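Side-chain contacts in purine nucleoside phosphorylase (Caulobacter vibrioides, PDB 1XFJ), which probably cleaves purine nucleosides such as inosine and methylthioadenosine with phosphate, and probably deaminates adenosine as well: residues G30-I35 / S45-A50; F237-A242 / G248-L253. All coordinates share one frame; numbering follows the deposited sequence.

Contact 1: G30-I35 / S45-A50; sequences GVSKGI and SQDEPA
Ser32 and Asp47 meet through a single short hydrogen bond, in which Ser32 OG donates to Asp47 OD2 over 2.6 Å. The hydroxyl comes in on the syn lone pair of OD2, the side that faces the other carboxylate oxygen. Both side chains are buried and both leave the backbone toward the opposite segment, so the 7.5 Å between the CA atoms of Ser32 and Asp47 is spanned without long side chains. With its CG anti to the backbone N (chi1 -172°), Asp47 extends its carboxylate across to the serine.

The other oxygen makes a second, indirect link. A water accepts from the backbone N of Lys33 at 3.0 Å and donates to Asp47 OD1 at 2.6 Å, so that the carboxylate holds two successive residues of 30-35, one through each oxygen. The same OD1 takes the N-H of Glu48, which reaches it from above the carboxylate plane, 48° out of it. This local bond pins the rotation of the aspartate just where Glu48 occupies the N-cap position of helix 49-62.

Two asparagines from outside the segments join the pair. Asn40 ND2 donates to Asp47 OD2, giving that oxygen two donors, while Asn55 ND2 donates to Ser32 OG and leaves the serine proton for the aspartate. Several N-H and O-H donors thus surround the buried carboxylate and would probably favour its charged form. Asn55 also accepts from the backbone N of Val31, and Val31 with Ser32 opposite Ser38 forms a classic beta bulge. The contact therefore fastens the bulged loop that follows strand 20-25 to the start of helix 49-62, where the side chain of Val31 touches Asp51, Glu54 and Arg58.

Contact 2: F237-A242 / G248-L253; sequences FSNRRA and GDYGRL
Phe237 lays one face of its ring on the backbone of Gly251, the first of two CH-pi contacts that organise this pairing. Gly251 CA stands over the ring centre, 3.6 Å from the centroid and only 9° off the normal. Gly251 has no side chain, and its backbone lies directly on the ring face. In the second CH-pi contact the roles are exchanged between segments: Asn239 CB lies over the Tyr250 ring, 3.9 Å from its centroid. Tyr250 CG sits between the backbone N and the carbonyl carbon (chi1 44°), which brings one face of the ring to Asn239 CB. The Asn239 amide does not lie flat on that ring, since the two planes are 54° apart.

Apolar packing flanks each aromatic ring. Beside Phe237, Leu253 CD2 touches Phe237 CD2 at 3.6 Å. Beside Tyr250, Ala242 CB reaches Tyr250 CB at 3.9 Å.

These contacts form around an N-capped helix: Ser238 is the N-cap of helix 239-244, and its OG accepts from Arg241 N at 3.2 Å. Asp113 steadies this start through bonds to Ser238 OG and Arg240 N, and segment 248-253 then leads back to strand 253-259.

Polar bonds shape the returning segment from within. Arg252 NH2 forms a salt bridge with Asp249 OD1 at 3.0 Å, in the guanidinium plane and on the syn lone pair of the carboxylate. Arg252 NE donates to Tyr250 O at 2.8 Å, from above the carbonyl plane. Asp249 OD2 is taken by Tyr36 OH.

Overall arrangement
From the N terminus, the chain leaves strand 20-25 and enters a long loop, which contact 1 closes by joining 30-35 to 45-50 at the threshold of helix 49-62. Contact 2 comes near the other end of the chain, closing a tighter loop in which the segment leading to strand 253-259 folds back over the start of helix 239-244. The two loops follow in series, neither nested nor crossed. In space they adjoin, with centres about 12 Å apart, and Gln46 N lies 2.9 Å from Asp249 OD2, a probable hydrogen bond. Strands 20-25 and 253-259 are antiparallel neighbours, so the loop leaving one and the loop entering the other lie at the same end of their sheet.

Contact 1: G30-I35 / S45-A50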
# COMPACT_ATOMS: atom_id res chain seq x y z
N GLY A 30 -17.96 -1.69 -4.21
CA GLY A 30 -17.96 -3.14 -4.34
C GLY A 30 -19.28 -3.84 -4.08
O GLY A 30 -20.34 -3.21 -4.13
N VAL A 31 -19.22 -5.13 -3.78
CA VAL A 31 -20.43 -5.92 -3.53
C VAL A 31 -20.45 -6.65 -2.19
O VAL A 31 -21.46 -7.24 -1.82
CB VAL A 31 -20.63 -6.98 -4.64
CG1 VAL A 31 -20.71 -6.30 -5.99
CG2 VAL A 31 -19.48 -7.98 -4.63
N SER A 32 -19.34 -6.60 -1.45
CA SER A 32 -19.27 -7.29 -0.17
C SER A 32 -20.22 -6.71 0.87
O SER A 32 -20.60 -5.53 0.80
CB SER A 32 -17.83 -7.26 0.35
OG SER A 32 -17.00 -8.05 -0.49
N LYS A 33 -20.60 -7.54 1.83
CA LYS A 33 -21.54 -7.16 2.87
C LYS A 33 -20.94 -7.11 4.27
O LYS A 33 -19.82 -7.56 4.50
CB LYS A 33 -22.72 -8.14 2.88
CG LYS A 33 -23.43 -8.31 1.55
CD LYS A 33 -24.31 -7.11 1.23
CE LYS A 33 -25.21 -7.41 0.04
NZ LYS A 33 -26.19 -6.32 -0.20
N GLY A 34 -21.72 -6.55 5.20
CA GLY A 34 -21.29 -6.46 6.58
C GLY A 34 -20.04 -5.63 6.82
O GLY A 34 -19.90 -4.52 6.31
N ILE A 35 -19.13 -6.18 7.62
CA ILE A 35 -17.89 -5.49 7.93
C ILE A 35 -17.04 -5.28 6.68
O ILE A 35 -16.16 -4.41 6.65
CB ILE A 35 -17.05 -6.27 8.97
CG1 ILE A 35 -16.70 -7.66 8.43
CG2 ILE A 35 -17.83 -6.39 10.27
CD1 ILE A 35 -15.71 -8.41 9.29
N SER A 45 -9.09 -13.04 3.50
CA SER A 45 -10.07 -12.65 4.51
C SER A 45 -11.15 -13.71 4.68
O SER A 45 -11.14 -14.73 3.98
CB SER A 45 -10.71 -11.31 4.14
OG SER A 45 -11.60 -11.46 3.04
N GLN A 46 -12.08 -13.46 5.59
CA GLN A 46 -13.17 -14.40 5.85
C GLN A 46 -14.46 -14.01 5.14
O GLN A 46 -15.54 -14.51 5.45
CB GLN A 46 -13.38 -14.51 7.36
CG GLN A 46 -12.25 -15.27 8.06
CD GLN A 46 -12.28 -15.15 9.57
OE1 GLN A 46 -11.91 -14.11 10.13
NE2 GLN A 46 -12.73 -16.20 10.24
N ASP A 47 -14.33 -13.11 4.16
CA ASP A 47 -15.46 -12.64 3.36
C ASP A 47 -15.81 -13.73 2.35
O ASP A 47 -15.08 -14.72 2.24
CB ASP A 47 -15.04 -11.35 2.64
CG ASP A 47 -16.20 -10.65 1.93
OD1 ASP A 47 -17.36 -11.07 2.09
OD2 ASP A 47 -15.93 -9.66 1.22
N GLU A 48 -16.92 -13.56 1.64
CA GLU A 48 -17.32 -14.52 0.61
C GLU A 48 -16.30 -14.43 -0.52
O GLU A 48 -16.12 -13.36 -1.11
CB GLU A 48 -18.71 -14.18 0.06
CG GLU A 48 -19.87 -14.52 0.97
CD GLU A 48 -20.11 -16.01 1.10
OE1 GLU A 48 -19.58 -16.78 0.27
OE2 GLU A 48 -20.84 -16.41 2.03
N PRO A 49 -15.63 -15.54 -0.85
CA PRO A 49 -14.62 -15.56 -1.92
C PRO A 49 -15.13 -15.00 -3.24
O PRO A 49 -14.42 -14.25 -3.92
CB PRO A 49 -14.27 -17.04 -2.03
CG PRO A 49 -14.49 -17.54 -0.64
CD PRO A 49 -15.79 -16.88 -0.26
N ALA A 50 -16.36 -15.35 -3.60
CA ALA A 50 -16.94 -14.88 -4.85
C ALA A 50 -17.07 -13.36 -4.88
O ALA A 50 -16.85 -12.73 -5.91
CB ALA A 50 -18.30 -15.53 -5.08
O HOH W 1 -19.78 -10.35 1.34

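Contact 2: F237-A242 / G248-L253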
# COMPACT_ATOMS: atom_id res chain seq x y z
N PHE A 237 -11.30 0.92 5.22
CA PHE A 237 -11.34 -0.21 6.15
C PHE A 237 -10.17 0.10 7.08
O PHE A 237 -9.25 0.82 6.69
CB PHE A 237 -11.04 -1.53 5.44
CG PHE A 237 -12.09 -1.96 4.46
CD1 PHE A 237 -13.40 -2.16 4.86
CD2 PHE A 237 -11.75 -2.20 3.13
CE1 PHE A 237 -14.37 -2.59 3.95
CE2 PHE A 237 -12.71 -2.63 2.21
CZ PHE A 237 -14.02 -2.83 2.62
N SER A 238 -10.19 -0.44 8.29
CA SER A 238 -9.12 -0.19 9.25
C SER A 238 -8.95 -1.33 10.25
O SER A 238 -9.87 -1.64 11.01
CB SER A 238 -9.38 1.11 10.01
OG SER A 238 -8.43 1.29 11.06
N ASN A 239 -7.77 -1.94 10.25
CA ASN A 239 -7.48 -3.03 11.18
C ASN A 239 -7.57 -2.55 12.62
O ASN A 239 -8.09 -3.25 13.50
CB ASN A 239 -6.08 -3.59 10.89
CG ASN A 239 -5.60 -4.57 11.96
OD1 ASN A 239 -6.27 -5.55 12.27
ND2 ASN A 239 -4.42 -4.30 12.51
N ARG A 240 -7.08 -1.34 12.88
CA ARG A 240 -7.13 -0.80 14.24
C ARG A 240 -8.57 -0.57 14.68
O ARG A 240 -8.94 -0.88 15.81
CB ARG A 240 -6.32 0.50 14.34
CG ARG A 240 -6.28 1.11 15.74
CD ARG A 240 -5.93 0.08 16.81
NE ARG A 240 -4.64 -0.57 16.59
CZ ARG A 240 -3.45 -0.02 16.85
NH1 ARG A 240 -3.37 1.21 17.35
NH2 ARG A 240 -2.34 -0.71 16.62
N ARG A 241 -9.39 -0.04 13.78
CA ARG A 241 -10.79 0.19 14.14
C ARG A 241 -11.47 -1.16 14.38
O ARG A 241 -12.30 -1.29 15.27
CB ARG A 241 -11.50 0.97 13.03
CG ARG A 241 -12.78 1.63 13.47
CD ARG A 241 -13.25 2.64 12.44
NE ARG A 241 -13.53 2.00 11.16
CZ ARG A 241 -12.96 2.34 10.01
NH1 ARG A 241 -12.08 3.33 9.96
NH2 ARG A 241 -13.27 1.68 8.90
N ALA A 242 -11.10 -2.15 13.57
CA ALA A 242 -11.66 -3.49 13.71
C ALA A 242 -11.29 -4.06 15.07
O ALA A 242 -12.10 -4.72 15.73
CB ALA A 242 -11.14 -4.40 12.60
N GLY A 248 -13.59 -9.77 14.17
CA GLY A 248 -12.54 -10.77 14.05
C GLY A 248 -11.84 -10.73 12.71
O GLY A 248 -11.04 -11.60 12.40
N ASP A 249 -12.14 -9.70 11.91
CA ASP A 249 -11.53 -9.56 10.59
C ASP A 249 -11.84 -8.17 10.07
O ASP A 249 -12.51 -7.38 10.74
CB ASP A 249 -12.10 -10.63 9.66
CG ASP A 249 -11.33 -10.75 8.35
OD1 ASP A 249 -10.11 -10.47 8.34
OD2 ASP A 249 -11.94 -11.15 7.34
N TYR A 250 -11.36 -7.86 8.87
CA TYR A 250 -11.60 -6.55 8.28
C TYR A 250 -11.41 -6.60 6.77
O TYR A 250 -10.74 -7.50 6.26
CB TYR A 250 -10.65 -5.52 8.89
CG TYR A 250 -9.23 -6.03 9.01
CD1 TYR A 250 -8.33 -5.91 7.95
CD2 TYR A 250 -8.81 -6.68 10.17
CE1 TYR A 250 -7.03 -6.44 8.05
CE2 TYR A 250 -7.53 -7.21 10.27
CZ TYR A 250 -6.65 -7.09 9.21
OH TYR A 250 -5.39 -7.64 9.33
N GLY A 251 -12.02 -5.64 6.08
CA GLY A 251 -11.88 -5.58 4.64
C GLY A 251 -10.50 -5.05 4.30
O GLY A 251 -9.86 -4.42 5.14
N ARG A 252 -10.04 -5.31 3.08
CA ARG A 252 -8.73 -4.86 2.64
C ARG A 252 -8.87 -3.91 1.45
O ARG A 252 -9.62 -4.18 0.51
CB ARG A 252 -7.86 -6.06 2.22
CG ARG A 252 -7.98 -7.28 3.13
CD ARG A 252 -7.68 -6.94 4.59
NE ARG A 252 -8.06 -8.05 5.47
CZ ARG A 252 -7.42 -9.21 5.52
NH1 ARG A 252 -6.37 -9.43 4.75
NH2 ARG A 252 -7.85 -10.16 6.34
N LEU A 253 -8.13 -2.81 1.50
CA LEU A 253 -8.14 -1.81 0.44
C LEU A 253 -7.03 -2.11 -0.56
O LEU A 253 -5.94 -2.51 -0.17
CB LEU A 253 -7.89 -0.42 1.02
CG LEU A 253 -8.84 0.06 2.10
CD1 LEU A 253 -8.19 1.20 2.88
CD2 LEU A 253 -10.14 0.50 1.45